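Local atomic coordinates of phosphoribosylaminoimidazole carboxylase, ATPase subunit (Bacillus anthracis, PDB entry 4DLK), a protein that probably uses ATP and bicarbonate to carboxylate aminoimidazole ribonucleotide to its N5-carboxyamino form in purine biosynthesis, and binds ATP with calcium ions. Residues K183-E188 against E255-A260; F187-S192 against A225-E230; S232-A237 against G262-N267. All coordinates share one frame; numbering follows the deposited sequence.

Interaction 1: residues K183-E188 against E255-A260. With CA (calcium ion), chain D; ATP (adenosine-5'-triphosphate), chain F; ATP (adenosine-5'-triphosphate), chain G.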
loop_
_atom_site.group_PDB
_atom_site.type_symbol
_atom_site.label_atom_id
_atom_site.label_comp_id
_atom_site.label_asym_id
_atom_site.label_seq_id
_atom_site.Cartn_x
_atom_site.Cartn_y
_atom_site.Cartn_z
ATOM N N LYS A 183 -16.748 34.452 -14.866
ATOM C CA LYS A 183 -16.958 35.365 -13.756
ATOM C C LYS A 183 -16.116 34.905 -12.569
ATOM O O LYS A 183 -15.995 33.705 -12.302
ATOM C CB LYS A 183 -18.439 35.417 -13.384
ATOM C CG LYS A 183 -18.809 36.566 -12.458
ATOM C CD LYS A 183 -20.316 36.761 -12.395
ATOM C CE LYS A 183 -20.663 38.024 -11.622
ATOM N NZ LYS A 183 -22.085 38.421 -11.831
ATOM N N TRP A 184 -15.509 35.864 -11.882
ATOM C CA TRP A 184 -14.730 35.576 -10.689
ATOM C C TRP A 184 -15.646 35.104 -9.595
ATOM O O TRP A 184 -16.654 35.747 -9.297
ATOM C CB TRP A 184 -13.967 36.816 -10.247
ATOM C CG TRP A 184 -13.098 36.602 -9.036
ATOM C CD1 TRP A 184 -13.435 36.807 -7.699
ATOM C CD2 TRP A 184 -11.707 36.136 -9.013
ATOM N NE1 TRP A 184 -12.378 36.501 -6.875
ATOM C CE2 TRP A 184 -11.310 36.097 -7.598
ATOM C CE3 TRP A 184 -10.788 35.758 -9.983
ATOM C CZ2 TRP A 184 -10.045 35.699 -7.203
ATOM C CZ3 TRP A 184 -9.511 35.357 -9.569
ATOM C CH2 TRP A 184 -9.151 35.331 -8.214
ATOM N N VAL A 185 -15.320 33.955 -9.015
ATOM C CA VAL A 185 -16.106 33.392 -7.924
ATOM C C VAL A 185 -15.409 33.781 -6.627
ATOM O O VAL A 185 -14.276 33.368 -6.395
ATOM C CB VAL A 185 -16.205 31.848 -8.013
ATOM C CG1 VAL A 185 -17.036 31.282 -6.866
ATOM C CG2 VAL A 185 -16.793 31.415 -9.347
ATOM N N PRO A 186 -16.066 34.603 -5.792
ATOM C CA PRO A 186 -15.518 34.821 -4.450
ATOM C C PRO A 186 -15.805 33.594 -3.571
ATOM O O PRO A 186 -16.933 33.390 -3.128
ATOM C CB PRO A 186 -16.273 36.059 -3.955
ATOM C CG PRO A 186 -17.556 36.071 -4.718
ATOM C CD PRO A 186 -17.307 35.366 -6.029
ATOM N N PHE A 187 -14.798 32.757 -3.363
ATOM C CA PHE A 187 -14.990 31.544 -2.569
ATOM C C PHE A 187 -14.148 31.618 -1.310
ATOM O O PHE A 187 -13.212 32.414 -1.230
ATOM C CB PHE A 187 -14.627 30.290 -3.379
ATOM C CG PHE A 187 -13.232 30.310 -3.932
ATOM C CD1 PHE A 187 -12.991 30.756 -5.226
ATOM C CD2 PHE A 187 -12.153 29.889 -3.159
ATOM C CE1 PHE A 187 -11.705 30.783 -5.741
ATOM C CE2 PHE A 187 -10.864 29.921 -3.665
ATOM C CZ PHE A 187 -10.640 30.363 -4.960
ATOM N N GLU A 188 -14.479 30.786 -0.332
ATOM C CA GLU A 188 -13.690 30.705 0.895
ATOM C C GLU A 188 -12.634 29.598 0.803
ATOM O O GLU A 188 -11.495 29.789 1.228
ATOM C CB GLU A 188 -14.597 30.484 2.102
ATOM C CG GLU A 188 -14.064 31.124 3.374
ATOM C CD GLU A 188 -14.462 30.375 4.629
ATOM O OE1 GLU A 188 -15.633 29.945 4.731
ATOM O OE2 GLU A 188 -13.594 30.218 5.520
ATOM N N GLU A 255 -12.866 19.116 -8.886
ATOM C CA GLU A 255 -12.368 20.272 -8.135
ATOM C C GLU A 255 -13.430 21.365 -8.098
ATOM O O GLU A 255 -14.086 21.648 -9.106
ATOM C CB GLU A 255 -11.046 20.783 -8.725
ATOM C CG GLU A 255 -9.908 19.765 -8.640
ATOM C CD GLU A 255 -8.623 20.281 -9.265
ATOM O OE1 GLU A 255 -8.344 19.943 -10.435
ATOM O OE2 GLU A 255 -7.888 21.048 -8.603
ATOM N N MET A 256 -13.615 21.954 -6.921
ATOM C CA MET A 256 -14.751 22.833 -6.666
ATOM C C MET A 256 -14.353 24.089 -5.898
ATOM O O MET A 256 -13.294 24.127 -5.265
ATOM C CB MET A 256 -15.823 22.082 -5.878
ATOM C CG MET A 256 -16.438 20.901 -6.616
ATOM S SD MET A 256 -17.386 19.825 -5.525
ATOM C CE MET A 256 -16.048 19.100 -4.584
ATOM N N PHE A 257 -15.198 25.114 -5.994
ATOM C CA PHE A 257 -15.115 26.300 -5.162
ATOM C C PHE A 257 -16.260 26.245 -4.154
ATOM O O PHE A 257 -17.408 25.952 -4.521
ATOM C CB PHE A 257 -15.262 27.587 -5.990
ATOM C CG PHE A 257 -14.231 27.759 -7.071
ATOM C CD1 PHE A 257 -14.610 28.215 -8.330
ATOM C CD2 PHE A 257 -12.884 27.486 -6.838
ATOM C CE1 PHE A 257 -13.665 28.394 -9.336
ATOM C CE2 PHE A 257 -11.940 27.656 -7.839
ATOM C CZ PHE A 257 -12.330 28.114 -9.087
ATOM N N ALA A 258 -15.946 26.531 -2.896
ATOM C CA ALA A 258 -16.945 26.560 -1.835
ATOM C C ALA A 258 -17.024 27.964 -1.235
ATOM O O ALA A 258 -16.016 28.513 -0.796
ATOM C CB ALA A 258 -16.617 25.531 -0.762
ATOM N N THR A 259 -18.217 28.551 -1.241
ATOM C CA THR A 259 -18.379 29.920 -0.749
ATOM C C THR A 259 -18.782 29.948 0.724
ATOM O O THR A 259 -19.264 28.952 1.261
ATOM C CB THR A 259 -19.411 30.724 -1.563
ATOM O OG1 THR A 259 -20.730 30.227 -1.292
ATOM C CG2 THR A 259 -19.107 30.655 -3.065
ATOM N N ALA A 260 -18.587 31.106 1.354
ATOM C CA ALA A 260 -18.939 31.312 2.757
ATOM C C ALA A 260 -20.412 31.007 3.015
ATOM O O ALA A 260 -20.751 30.388 4.019
ATOM C CB ALA A 260 -18.600 32.734 3.189
HETATM CA CA CA D . -6.634 21.765 -10.809
HETATM P PG ATP F . -3.770 23.544 -12.161
HETATM O O1G ATP F . -5.091 22.821 -12.306
HETATM O O2G ATP F . -3.412 23.820 -10.711
HETATM O O3G ATP F . -2.651 22.945 -12.976
HETATM P PB ATP F . -5.143 25.533 -13.765
HETATM O O1B ATP F . -4.748 26.900 -14.233
HETATM O O2B ATP F . -5.549 24.466 -14.745
HETATM O O3B ATP F . -3.926 25.010 -12.829
HETATM P PA ATP F . -7.606 26.527 -12.643
HETATM O O1A ATP F . -8.499 25.944 -11.584
HETATM O O2A ATP F . -8.119 26.673 -14.053
HETATM O O3A ATP F . -6.266 25.645 -12.620
HETATM O "O5'" ATP F . -7.153 27.983 -12.121
HETATM C "C5'" ATP F . -6.131 28.117 -11.131
HETATM C "C4'" ATP F . -6.601 28.963 -9.956
HETATM O "O4'" ATP F . -7.194 30.183 -10.420
HETATM C "C3'" ATP F . -7.677 28.275 -9.128
HETATM O "O3'" ATP F . -7.127 27.457 -8.091
HETATM C "C2'" ATP F . -8.482 29.427 -8.561
HETATM O "O2'" ATP F . -7.927 29.864 -7.315
HETATM C "C1'" ATP F . -8.294 30.540 -9.571
HETATM N N9 ATP F . -9.540 30.642 -10.360
HETATM C C8 ATP F . -9.778 30.041 -11.545
HETATM N N7 ATP F . -11.020 30.333 -11.999
HETATM C C5 ATP F . -11.602 31.135 -11.094
HETATM C C6 ATP F . -12.913 31.811 -10.957
HETATM N N6 ATP F . -13.865 31.678 -11.914
HETATM N N1 ATP F . -13.124 32.559 -9.843
HETATM C C2 ATP F . -12.184 32.698 -8.881
HETATM N N3 ATP F . -10.971 32.115 -8.947
HETATM C C4 ATP F . -10.626 31.334 -10.007
HETATM P PG ATP G . -3.619 20.005 -9.705
HETATM O O1G ATP G . -2.561 20.392 -10.718
HETATM O O2G ATP G . -3.405 20.569 -8.321
HETATM O O3G ATP G . -5.047 20.133 -10.192
HETATM P PB ATP G . -2.943 17.393 -10.611
HETATM O O1B ATP G . -3.207 15.960 -10.193
HETATM O O2B ATP G . -3.507 17.902 -11.926
HETATM O O3B ATP G . -3.406 18.410 -9.452
HETATM P PA ATP G . -0.254 16.476 -10.886
HETATM O O1A ATP G . -0.303 15.433 -9.797
HETATM O O2A ATP G . 1.031 17.206 -11.197
HETATM O O3A ATP G . -1.354 17.636 -10.628
HETATM O "O5'" ATP G . -0.797 15.806 -12.234
HETATM C "C5'" ATP G . -0.037 14.816 -12.911
HETATM C "C4'" ATP G . -0.704 14.717 -14.268
HETATM O "O4'" ATP G . -0.538 15.944 -14.981
HETATM C "C3'" ATP G . -0.118 13.608 -15.119
HETATM O "O3'" ATP G . -1.240 12.880 -15.634
HETATM C "C2'" ATP G . 0.623 14.330 -16.227
HETATM O "O2'" ATP G . 0.576 13.589 -17.451
HETATM C "C1'" ATP G . -0.153 15.643 -16.324
HETATM N N9 ATP G . 0.605 16.765 -16.940
HETATM C C8 ATP G . 1.929 17.017 -16.824
HETATM N N7 ATP G . 2.276 18.129 -17.527
HETATM C C5 ATP G . 1.160 18.609 -18.107
HETATM C C6 ATP G . 0.815 19.755 -18.988
HETATM N N6 ATP G . 1.774 20.624 -19.389
HETATM N N1 ATP G . -0.480 19.902 -19.371
HETATM C C2 ATP G . -1.440 19.040 -18.977
HETATM N N3 ATP G . -1.197 17.978 -18.179
HETATM C C4 ATP G . 0.057 17.711 -17.717
HETATM O O HOH W 1 -17.152 33.070 -0.166
HETATM O O HOH W 2 -8.096 23.704 -10.157
HETATM O O HOH W 3 -5.602 23.285 -9.076
HETATM O O HOH W 4 -6.234 19.725 -12.767
#
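Phe187 and Phe257 reach each other through different first torsions. Phe187 CG sits between its backbone N and carbonyl carbon (chi1 56°), while Phe257 CG lies anti to its own carbonyl carbon (chi1 -59°). The rings form an offset stack with planes 3° apart and centroids separated by 4.6 Å. Val185 CB lies 4.0 Å from Phe257 CD1. One backbone bond joins the segments: Glu188 N donates to Ala258 O at 2.8 Å. Water 1 bridges Pro186 O and Ala260 N.

This is the adenine pocket of an ATP-grasp enzyme. Val185 N points almost straight at N1 of the ATP in chain F, at 2.7 Å. Lys183 O accepts from N6 of the same base at 3.0 Å. Trp184 lays a ring face over the base, with CD2 3.5 Å from C2. Phe187 turns its ring edge to the base. Glu255 chelates calcium with both carboxylate oxygens and shares the ion with Glu268 and two ATP molecules.

The loop 183-188 joins strand 179-183 to strand 189-197. Strand 250-258 runs between strands 189-197 and 264-270, and helix 229-245 packs on it through Met256 and Ala258.

Interaction 2: residues F187-S192 against A225-E230. With ATP (adenosine-5'-triphosphate), chain F.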
loop_
_atom_site.group_PDB
_atom_site.type_symbol
_atom_site.label_atom_id
_atom_site.label_comp_id
_atom_site.label_asym_id
_atom_site.label_seq_id
_atom_site.Cartn_x
_atom_site.Cartn_y
_atom_site.Cartn_z
ATOM N N PHE A 187 -14.798 32.757 -3.363
ATOM C CA PHE A 187 -14.990 31.544 -2.569
ATOM C C PHE A 187 -14.148 31.618 -1.310
ATOM O O PHE A 187 -13.212 32.414 -1.230
ATOM C CB PHE A 187 -14.627 30.290 -3.379
ATOM C CG PHE A 187 -13.232 30.310 -3.932
ATOM C CD1 PHE A 187 -12.991 30.756 -5.226
ATOM C CD2 PHE A 187 -12.153 29.889 -3.159
ATOM C CE1 PHE A 187 -11.705 30.783 -5.741
ATOM C CE2 PHE A 187 -10.864 29.921 -3.665
ATOM C CZ PHE A 187 -10.640 30.363 -4.960
ATOM N N GLU A 188 -14.479 30.786 -0.332
ATOM C CA GLU A 188 -13.690 30.705 0.895
ATOM C C GLU A 188 -12.634 29.598 0.803
ATOM O O GLU A 188 -11.495 29.789 1.228
ATOM C CB GLU A 188 -14.597 30.484 2.102
ATOM C CG GLU A 188 -14.064 31.124 3.374
ATOM C CD GLU A 188 -14.462 30.375 4.629
ATOM O OE1 GLU A 188 -15.633 29.945 4.731
ATOM O OE2 GLU A 188 -13.594 30.218 5.520
ATOM N N LYS A 189 -13.018 28.447 0.248
ATOM C CA LYS A 189 -12.121 27.293 0.140
ATOM C C LYS A 189 -12.221 26.641 -1.234
ATOM O O LYS A 189 -13.294 26.615 -1.839
ATOM C CB LYS A 189 -12.481 26.229 1.181
ATOM C CG LYS A 189 -12.599 26.708 2.622
ATOM C CD LYS A 189 -11.251 26.815 3.306
ATOM C CE LYS A 189 -11.417 26.821 4.824
ATOM N NZ LYS A 189 -10.118 27.149 5.467
ATOM N N GLU A 190 -11.098 26.118 -1.715
ATOM C CA GLU A 190 -11.105 25.209 -2.860
ATOM C C GLU A 190 -11.102 23.797 -2.320
ATOM O O GLU A 190 -10.304 23.466 -1.430
ATOM C CB GLU A 190 -9.886 25.423 -3.753
ATOM C CG GLU A 190 -9.753 26.848 -4.244
ATOM C CD GLU A 190 -8.721 26.990 -5.334
ATOM O OE1 GLU A 190 -7.778 27.787 -5.147
ATOM O OE2 GLU A 190 -8.852 26.305 -6.373
ATOM N N VAL A 191 -12.008 22.975 -2.843
ATOM C CA VAL A 191 -12.176 21.607 -2.362
ATOM C C VAL A 191 -12.238 20.642 -3.534
ATOM O O VAL A 191 -12.469 21.058 -4.676
ATOM C CB VAL A 191 -13.439 21.442 -1.468
ATOM C CG1 VAL A 191 -13.321 22.279 -0.201
ATOM C CG2 VAL A 191 -14.714 21.794 -2.229
ATOM N N SER A 192 -12.021 19.360 -3.260
ATOM C CA SER A 192 -12.113 18.350 -4.304
ATOM C C SER A 192 -12.680 17.049 -3.775
ATOM O O SER A 192 -12.570 16.733 -2.580
ATOM C CB SER A 192 -10.760 18.112 -4.984
ATOM O OG SER A 192 -9.870 17.419 -4.129
ATOM N N ALA A 225 -12.018 18.321 4.953
ATOM C CA ALA A 225 -12.015 19.735 4.598
ATOM C C ALA A 225 -12.697 20.531 5.717
ATOM O O ALA A 225 -13.700 20.088 6.283
ATOM C CB ALA A 225 -12.742 19.949 3.277
ATOM N N ARG A 226 -12.135 21.687 6.049
ATOM C CA ARG A 226 -12.684 22.527 7.121
ATOM C C ARG A 226 -13.831 23.392 6.583
ATOM O O ARG A 226 -13.708 24.610 6.432
ATOM C CB ARG A 226 -11.575 23.368 7.768
ATOM C CG ARG A 226 -10.445 22.519 8.339
ATOM C CD ARG A 226 -9.255 23.366 8.760
ATOM N NE ARG A 226 -8.538 23.924 7.617
ATOM C CZ ARG A 226 -7.522 24.777 7.719
ATOM N NH1 ARG A 226 -6.925 25.240 6.629
ATOM N NH2 ARG A 226 -7.099 25.169 8.915
ATOM N N ILE A 227 -14.939 22.724 6.279
ATOM C CA ILE A 227 -16.138 23.353 5.744
ATOM C C ILE A 227 -17.346 22.805 6.488
ATOM O O ILE A 227 -17.259 21.756 7.129
ATOM C CB ILE A 227 -16.305 23.099 4.218
ATOM C CG1 ILE A 227 -16.348 21.591 3.916
ATOM C CG2 ILE A 227 -15.208 23.808 3.430
ATOM C CD1 ILE A 227 -16.582 21.234 2.459
ATOM N N THR A 228 -18.467 23.517 6.392
ATOM C CA THR A 228 -19.721 23.109 7.028
ATOM C C THR A 228 -20.238 21.783 6.485
ATOM O O THR A 228 -19.890 21.368 5.368
ATOM C CB THR A 228 -20.844 24.143 6.787
ATOM O OG1 THR A 228 -21.206 24.132 5.398
ATOM C CG2 THR A 228 -20.414 25.552 7.202
ATOM N N GLU A 229 -21.103 21.147 7.275
ATOM C CA GLU A 229 -21.811 19.938 6.880
ATOM C C GLU A 229 -22.631 20.151 5.603
ATOM O O GLU A 229 -22.779 19.232 4.799
ATOM C CB GLU A 229 -22.723 19.478 8.021
ATOM C CG GLU A 229 -23.173 18.027 7.934
ATOM C CD GLU A 229 -22.024 17.040 8.036
ATOM O OE1 GLU A 229 -21.994 16.079 7.233
ATOM O OE2 GLU A 229 -21.149 17.223 8.914
ATOM N N GLU A 230 -23.157 21.362 5.426
ATOM C CA GLU A 230 -23.911 21.721 4.226
ATOM C C GLU A 230 -23.023 21.633 2.976
ATOM O O GLU A 230 -23.371 20.962 2.006
ATOM C CB GLU A 230 -24.507 23.126 4.356
ATOM C CG GLU A 230 -25.418 23.520 3.196
ATOM C CD GLU A 230 -25.467 25.019 2.932
ATOM O OE1 GLU A 230 -25.166 25.822 3.847
ATOM O OE2 GLU A 230 -25.823 25.398 1.792
HETATM P PG ATP F . -3.770 23.544 -12.161
HETATM O O1G ATP F . -5.091 22.821 -12.306
HETATM O O2G ATP F . -3.412 23.820 -10.711
HETATM O O3G ATP F . -2.651 22.945 -12.976
HETATM P PB ATP F . -5.143 25.533 -13.765
HETATM O O1B ATP F . -4.748 26.900 -14.233
HETATM O O2B ATP F . -5.549 24.466 -14.745
HETATM O O3B ATP F . -3.926 25.010 -12.829
HETATM P PA ATP F . -7.606 26.527 -12.643
HETATM O O1A ATP F . -8.499 25.944 -11.584
HETATM O O2A ATP F . -8.119 26.673 -14.053
HETATM O O3A ATP F . -6.266 25.645 -12.620
HETATM O "O5'" ATP F . -7.153 27.983 -12.121
HETATM C "C5'" ATP F . -6.131 28.117 -11.131
HETATM C "C4'" ATP F . -6.601 28.963 -9.956
HETATM O "O4'" ATP F . -7.194 30.183 -10.420
HETATM C "C3'" ATP F . -7.677 28.275 -9.128
HETATM O "O3'" ATP F . -7.127 27.457 -8.091
HETATM C "C2'" ATP F . -8.482 29.427 -8.561
HETATM O "O2'" ATP F . -7.927 29.864 -7.315
HETATM C "C1'" ATP F . -8.294 30.540 -9.571
HETATM N N9 ATP F . -9.540 30.642 -10.360
HETATM C C8 ATP F . -9.778 30.041 -11.545
HETATM N N7 ATP F . -11.020 30.333 -11.999
HETATM C C5 ATP F . -11.602 31.135 -11.094
HETATM C C6 ATP F . -12.913 31.811 -10.957
HETATM N N6 ATP F . -13.865 31.678 -11.914
HETATM N N1 ATP F . -13.124 32.559 -9.843
HETATM C C2 ATP F . -12.184 32.698 -8.881
HETATM N N3 ATP F . -10.971 32.115 -8.947
HETATM C C4 ATP F . -10.626 31.334 -10.007
#
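Val191 and Ala225 meet in the closely packed part of this contact. Val191 CG1 is 4.2 Å from Ala225 CB and 4.3 Å from Ile227 CD1. Val191 is buried, and Val208 of strand 203-214 also packs on it. Ile227 has CG1 between its backbone N and carbonyl carbon (chi1 58°) and CG2 anti to that carbon. The first branch carries CD1 to Val191. The second meets Lys189, with CG2 4.0 Å from Lys189 CG.

The polar side is looser and nearer the surface. Lys189 bends at chi2 (-82°) and passes its CE 3.6 Å from Arg226 O. It crosses the Arg226 side chain at about a right angle. Its NZ stands over one face of the guanidinium, 3.9 Å from Arg226 NH1. Arg226 is the centre of an inverse gamma turn, with a weak bond from Ile227 N to Ala225 O. The turn leads toward helix 229-245, where Thr228 is the N-cap and its OG1 accepts from Leu231 N.

Strand 189-197 presents its other face to the nucleotide. Glu190 OE2 accepts from O3' of the ATP in chain F at 2.7 Å. Glu190 OE1 accepts from O2' of the same ATP at 3.0 Å. This carboxylate grips the ribose. At the strand's start, Glu188 and Lys189 both face Ala258 in a classic beta bulge.

Lys189 and Arg226 both form salt bridges to Glu210 OE2, and Arg226 also pairs with Glu360. The two positive groups are therefore gathered round one shared carboxylate, which probably holds Lys189 NZ and the Arg226 guanidinium close together.

Interaction 3: residues S232-A237 against G262-N267. With ATP (adenosine-5'-triphosphate), chain F.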
loop_
_atom_site.group_PDB
_atom_site.type_symbol
_atom_site.label_atom_id
_atom_site.label_comp_id
_atom_site.label_asym_id
_atom_site.label_seq_id
_atom_site.Cartn_x
_atom_site.Cartn_y
_atom_site.Cartn_z
ATOM N N SER A 232 -20.054 20.178 2.618
ATOM C CA SER A 232 -19.544 18.820 2.480
ATOM C C SER A 232 -20.511 17.895 1.741
ATOM O O SER A 232 -20.158 17.324 0.707
ATOM C CB SER A 232 -19.200 18.244 3.854
ATOM O OG SER A 232 -18.741 16.914 3.728
ATOM N N GLN A 233 -21.731 17.761 2.266
ATOM C CA GLN A 233 -22.752 16.903 1.660
ATOM C C GLN A 233 -23.126 17.337 0.236
ATOM O O GLN A 233 -23.387 16.497 -0.621
ATOM C CB GLN A 233 -24.003 16.843 2.547
ATOM C CG GLN A 233 -23.836 15.973 3.789
ATOM C CD GLN A 233 -24.885 16.242 4.860
ATOM O OE1 GLN A 233 -25.915 16.881 4.607
ATOM N NE2 GLN A 233 -24.623 15.752 6.073
ATOM N N LYS A 234 -23.151 18.647 -0.005
ATOM C CA LYS A 234 -23.412 19.181 -1.343
ATOM C C LYS A 234 -22.321 18.750 -2.343
ATOM O O LYS A 234 -22.625 18.253 -3.427
ATOM C CB LYS A 234 -23.525 20.710 -1.291
ATOM C CG LYS A 234 -24.040 21.344 -2.572
ATOM C CD LYS A 234 -24.039 22.863 -2.485
ATOM C CE LYS A 234 -25.351 23.404 -1.937
ATOM N NZ LYS A 234 -25.465 24.870 -2.193
ATOM N N ALA A 235 -21.059 18.941 -1.961
ATOM C CA ALA A 235 -19.912 18.534 -2.771
ATOM C C ALA A 235 -19.981 17.052 -3.159
ATOM O O ALA A 235 -19.805 16.704 -4.334
ATOM C CB ALA A 235 -18.609 18.842 -2.039
ATOM N N ILE A 236 -20.277 16.198 -2.177
ATOM C CA ILE A 236 -20.402 14.753 -2.402
ATOM C C ILE A 236 -21.575 14.413 -3.330
ATOM O O ILE A 236 -21.433 13.595 -4.249
ATOM C CB ILE A 236 -20.503 13.982 -1.059
ATOM C CG1 ILE A 236 -19.129 13.944 -0.383
ATOM C CG2 ILE A 236 -21.041 12.567 -1.262
ATOM C CD1 ILE A 236 -19.181 13.703 1.107
ATOM N N ALA A 237 -22.721 15.050 -3.094
ATOM C CA ALA A 237 -23.899 14.884 -3.956
ATOM C C ALA A 237 -23.592 15.259 -5.405
ATOM O O ALA A 237 -23.967 14.534 -6.327
ATOM C CB ALA A 237 -25.062 15.722 -3.436
ATOM N N GLY A 262 -22.379 28.907 1.526
ATOM C CA GLY A 262 -22.823 27.539 1.258
ATOM C C GLY A 262 -23.067 27.101 -0.177
ATOM O O GLY A 262 -23.748 26.103 -0.400
ATOM N N GLU A 263 -22.517 27.832 -1.144
ATOM C CA GLU A 263 -22.584 27.426 -2.553
ATOM C C GLU A 263 -21.371 26.605 -2.975
ATOM O O GLU A 263 -20.262 26.822 -2.492
ATOM C CB GLU A 263 -22.664 28.638 -3.480
ATOM C CG GLU A 263 -23.760 29.636 -3.166
ATOM C CD GLU A 263 -23.497 30.974 -3.831
ATOM O OE1 GLU A 263 -24.143 31.253 -4.859
ATOM O OE2 GLU A 263 -22.626 31.740 -3.342
ATOM N N ILE A 264 -21.601 25.668 -3.888
ATOM C CA ILE A 264 -20.529 24.952 -4.565
ATOM C C ILE A 264 -20.611 25.284 -6.049
ATOM O O ILE A 264 -21.701 25.308 -6.615
ATOM C CB ILE A 264 -20.640 23.421 -4.374
ATOM C CG1 ILE A 264 -20.363 23.020 -2.916
ATOM C CG2 ILE A 264 -19.683 22.676 -5.308
ATOM C CD1 ILE A 264 -18.900 23.066 -2.518
ATOM N N TYR A 265 -19.459 25.558 -6.655
ATOM C CA TYR A 265 -19.323 25.630 -8.102
ATOM C C TYR A 265 -18.259 24.626 -8.525
ATOM O O TYR A 265 -17.236 24.477 -7.839
ATOM C CB TYR A 265 -18.941 27.048 -8.546
ATOM C CG TYR A 265 -20.016 28.068 -8.253
ATOM C CD1 TYR A 265 -20.004 28.812 -7.069
ATOM C CD2 TYR A 265 -21.066 28.268 -9.146
ATOM C CE1 TYR A 265 -21.007 29.740 -6.797
ATOM C CE2 TYR A 265 -22.066 29.192 -8.884
ATOM C CZ TYR A 265 -22.035 29.922 -7.713
ATOM O OH TYR A 265 -23.045 30.829 -7.471
ATOM N N ILE A 266 -18.510 23.923 -9.628
ATOM C CA ILE A 266 -17.560 22.954 -10.162
ATOM C C ILE A 266 -16.563 23.739 -10.998
ATOM O O ILE A 266 -16.960 24.470 -11.909
ATOM C CB ILE A 266 -18.238 21.874 -11.046
ATOM C CG1 ILE A 266 -19.478 21.257 -10.367
ATOM C CG2 ILE A 266 -17.225 20.816 -11.492
ATOM C CD1 ILE A 266 -19.225 20.529 -9.062
ATOM N N ASN A 267 -15.280 23.592 -10.673
ATOM C CA ASN A 267 -14.214 24.339 -11.324
ATOM C C ASN A 267 -13.657 23.577 -12.522
ATOM O O ASN A 267 -13.730 24.059 -13.657
ATOM C CB ASN A 267 -13.100 24.681 -10.321
ATOM C CG ASN A 267 -11.924 25.393 -10.967
ATOM O OD1 ASN A 267 -12.088 26.194 -11.897
ATOM N ND2 ASN A 267 -10.725 25.107 -10.475
HETATM P PG ATP F . -3.770 23.544 -12.161
HETATM O O1G ATP F . -5.091 22.821 -12.306
HETATM O O2G ATP F . -3.412 23.820 -10.711
HETATM O O3G ATP F . -2.651 22.945 -12.976
HETATM P PB ATP F . -5.143 25.533 -13.765
HETATM O O1B ATP F . -4.748 26.900 -14.233
HETATM O O2B ATP F . -5.549 24.466 -14.745
HETATM O O3B ATP F . -3.926 25.010 -12.829
HETATM P PA ATP F . -7.606 26.527 -12.643
HETATM O O1A ATP F . -8.499 25.944 -11.584
HETATM O O2A ATP F . -8.119 26.673 -14.053
HETATM O O3A ATP F . -6.266 25.645 -12.620
HETATM O "O5'" ATP F . -7.153 27.983 -12.121
HETATM C "C5'" ATP F . -6.131 28.117 -11.131
HETATM C "C4'" ATP F . -6.601 28.963 -9.956
HETATM O "O4'" ATP F . -7.194 30.183 -10.420
HETATM C "C3'" ATP F . -7.677 28.275 -9.128
HETATM O "O3'" ATP F . -7.127 27.457 -8.091
HETATM C "C2'" ATP F . -8.482 29.427 -8.561
HETATM O "O2'" ATP F . -7.927 29.864 -7.315
HETATM C "C1'" ATP F . -8.294 30.540 -9.571
HETATM N N9 ATP F . -9.540 30.642 -10.360
HETATM C C8 ATP F . -9.778 30.041 -11.545
HETATM N N7 ATP F . -11.020 30.333 -11.999
HETATM C C5 ATP F . -11.602 31.135 -11.094
HETATM C C6 ATP F . -12.913 31.811 -10.957
HETATM N N6 ATP F . -13.865 31.678 -11.914
HETATM N N1 ATP F . -13.124 32.559 -9.843
HETATM C C2 ATP F . -12.184 32.698 -8.881
HETATM N N3 ATP F . -10.971 32.115 -8.947
HETATM C C4 ATP F . -10.626 31.334 -10.007
#
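Lys234 and Ile264 bring helix 229-245 against the edge strand 264-270 of the large antiparallel sheet in the ATP-grasp domain. This is helix-on-sheet packing, and the contact is buried.

The apolar part comes first along the lysine. Lys234 CG is anti to the backbone N (chi1 -170°), which starts the chain toward the strand. Its methylene groups and the Ile264 side chain slide past each other in opposite directions. Lys234 CD lies 3.7 Å from Ile264 CG1. At the next residue of the helix, Ala235 CB approaches Ile264 CD1 at 4.3 Å. The side chain of Met256, from the adjacent strand, touches Ala235, Ile264 and Ile266 and so fills in between the helix and the sheet. Leu231 and Tyr238 of the same helix also touch Ile264.

The polar part is one hydrogen bond across the segments. The lysine bends at chi3 (-90°), and Lys234 NZ donates to Gly262 O at 2.8 Å. The donor is tilted 16° from the carbonyl plane. Gly262 has a positive phi and lies in the turn just before the strand. The bond thus ties the helix to the strand's approach, while the methylenes pack on its first residue.

A second polar group lies within the segment 262-267. Tyr265 OH donates to Glu263 OE1, which it meets from above the carboxylate plane.

The third kind is ligand binding. Past the helix contact, the strand carries Asn267 to the nucleotide, where its ND2 donates to the alpha-phosphate oxygen O1A of the ATP in chain F at 2.6 Å.

From the N terminus, the chain first reaches loop 183-188 and then strand 189-197. Interactions 1 and 2 both start here and share Phe187 and Glu188. Interaction 2 closes first, at 225-230, where the chain enters helix 229-245. Interaction 3 opens on that helix. The chain then runs through strand 250-258, where interaction 1 closes, and interaction 3 closes afterwards at 262-267. Interactions 1 and 3 therefore cross, while 2 and 3 follow in series. Strands 189-197, 250-258 and 264-270 are neighbours in one sheet, so the three contacts tie the helix and the adenine-binding loop to it. All three include residues touching the same ATP in chain F.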